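Local coordinates for DNA polymerase III subunit beta (Caulobacter crescentus, PDB 5WCE), which encircles DNA as a ring of two subunits joined head to tail and tethers DNA polymerases and other proteins to it, making replication processive, at the interface of chains A and B. Coordinates in Å, arbitrary orientation; residue numbers count along the deposited sequence, not the author numbering. Chains: chain A/B, DNA polymerase III subunit beta.

The interface of chains A and B. Residues chain A 80, 84, 113-116; chain B 282-283, 286, 314-315.
Strand 112-116 of chain A and strand 314-320 of chain B pair antiparallel across the head-to-tail dimer interface of the DNA polymerase III beta-subunit (processivity factor) family, carrying a sheet from the N-terminal domain of one subunit into the C-terminal domain of the other. A:Asn115 and B:Gln314 face each other and exchange two backbone hydrogen bonds. A:Asn115 N gives to B:Gln314 O at 2.8 Å. B:Gln314 N returns one to A:Asn115 O at 3.0 Å. Their side chains run alongside each other in the same direction, the amide planes turned 40° apart; the amide nitrogen A:Asn115 ND2 makes a loose van der Waals approach to B:Gln314 CB at 4.0 Å.

On the helix side of the paired strands sits A:Phe114. Its CG is anti to its own carbonyl carbon (chi1 -54°), which sends the ring toward helix 273-284 of chain B. The methyl B:Ala315 CB comes in obliquely beyond the CD2/CE2 rim, off the ring plane and 3.5 Å from CD2, while CE2 meets the backbone carbonyl B:Arg282 O edge-on, in the ring plane, also at 3.5 Å. From within chain A, A:Ile84 CG2 of helix 78-87 packs over the opposite face, toward the rim, so the two methyls, one on each side of the plane, probably limit how far the ring can turn. An alanine in place of A:Phe114 would probably open a gap between the two helices, leaving B:Ala315 CB and A:Ile84 CG2 without the ring they pack on.

Farther along, A:Leu116 CD2 reaches B:Ile286 CG2 at 4.0 Å, the two branched chains crossing at a slant. A:Thr80 and A:Ile84 approach that same B:Ile286 methyl more loosely, extending the apolar seam beside the strands.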
# COMPACT_ATOMS: atom_id res chain seq x y z
N THR A 80 12.98 15.71 -6.18
CA THR A 80 13.31 16.66 -5.12
C THR A 80 12.63 18.01 -5.32
O THR A 80 12.03 18.60 -4.37
CB THR A 80 14.83 16.84 -5.02
OG1 THR A 80 15.41 15.57 -4.69
CG2 THR A 80 15.21 17.91 -3.99
N ILE A 84 9.80 19.47 -2.71
CA ILE A 84 9.94 20.79 -2.11
C ILE A 84 8.66 21.61 -2.35
O ILE A 84 8.08 22.19 -1.44
CB ILE A 84 11.16 21.55 -2.69
CG1 ILE A 84 12.49 20.95 -2.17
CG2 ILE A 84 11.13 23.05 -2.34
CD1 ILE A 84 13.70 21.41 -2.96
N ARG A 113 14.40 28.77 1.65
CA ARG A 113 15.33 28.91 0.53
C ARG A 113 16.05 27.59 0.29
O ARG A 113 16.64 27.02 1.24
CB ARG A 113 16.35 29.99 0.83
CG ARG A 113 17.28 30.34 -0.33
CD ARG A 113 18.31 31.33 0.18
NE ARG A 113 19.23 31.79 -0.82
CZ ARG A 113 18.97 32.72 -1.73
NH1 ARG A 113 17.76 33.29 -1.83
NH2 ARG A 113 19.92 33.07 -2.61
N PHE A 114 15.98 27.08 -0.95
CA PHE A 114 16.68 25.88 -1.32
C PHE A 114 17.69 26.19 -2.43
O PHE A 114 17.43 27.01 -3.30
CB PHE A 114 15.73 24.82 -1.80
CG PHE A 114 14.62 24.51 -0.83
CD1 PHE A 114 13.53 25.36 -0.71
CD2 PHE A 114 14.67 23.36 -0.08
CE1 PHE A 114 12.52 25.11 0.21
CE2 PHE A 114 13.65 23.08 0.84
CZ PHE A 114 12.58 23.96 0.98
N ASN A 115 18.86 25.54 -2.36
CA ASN A 115 19.89 25.61 -3.44
C ASN A 115 20.09 24.16 -3.90
O ASN A 115 20.47 23.28 -3.10
CB ASN A 115 21.19 26.18 -2.93
CG ASN A 115 21.02 27.52 -2.20
OD1 ASN A 115 21.36 28.55 -2.71
ND2 ASN A 115 20.55 27.51 -1.02
N LEU A 116 19.76 23.89 -5.16
CA LEU A 116 19.79 22.54 -5.72
C LEU A 116 20.83 22.49 -6.85
O LEU A 116 20.91 23.41 -7.66
CB LEU A 116 18.45 22.18 -6.32
CG LEU A 116 17.25 22.09 -5.40
CD1 LEU A 116 16.12 21.48 -6.21
CD2 LEU A 116 17.60 21.28 -4.16
N ARG B 282 10.00 20.44 5.23
CA ARG B 282 10.53 21.12 4.07
C ARG B 282 12.07 20.98 3.89
O ARG B 282 12.56 20.47 2.86
CB ARG B 282 10.16 22.61 4.03
CG ARG B 282 8.83 22.89 3.38
CD ARG B 282 8.62 24.35 3.19
NE ARG B 282 8.37 25.04 4.45
CZ ARG B 282 7.18 25.10 5.06
NH1 ARG B 282 6.10 24.54 4.55
NH2 ARG B 282 7.09 25.75 6.22
N VAL B 283 12.81 21.43 4.91
CA VAL B 283 14.27 21.47 4.79
C VAL B 283 14.88 20.07 4.68
O VAL B 283 15.88 19.87 3.98
CB VAL B 283 14.94 22.30 5.88
CG1 VAL B 283 14.50 23.76 5.79
CG2 VAL B 283 14.67 21.71 7.26
N ILE B 286 15.80 17.63 1.21
CA ILE B 286 16.99 17.43 0.41
C ILE B 286 17.92 16.32 0.90
O ILE B 286 18.98 16.13 0.34
CB ILE B 286 17.78 18.73 0.23
CG1 ILE B 286 18.30 19.30 1.52
CG2 ILE B 286 16.95 19.79 -0.47
CD1 ILE B 286 19.61 19.96 1.22
N GLN B 314 21.42 22.34 -0.41
CA GLN B 314 21.19 23.05 0.82
C GLN B 314 19.73 23.49 0.96
O GLN B 314 19.13 23.96 -0.01
CB GLN B 314 22.06 24.30 0.90
CG GLN B 314 21.99 25.02 2.23
CD GLN B 314 22.72 26.34 2.24
OE1 GLN B 314 23.81 26.47 1.71
NE2 GLN B 314 22.12 27.33 2.88
N ALA B 315 19.20 23.43 2.20
CA ALA B 315 17.88 23.96 2.52
C ALA B 315 17.89 24.70 3.86
O ALA B 315 18.35 24.12 4.86
CB ALA B 315 16.89 22.82 2.57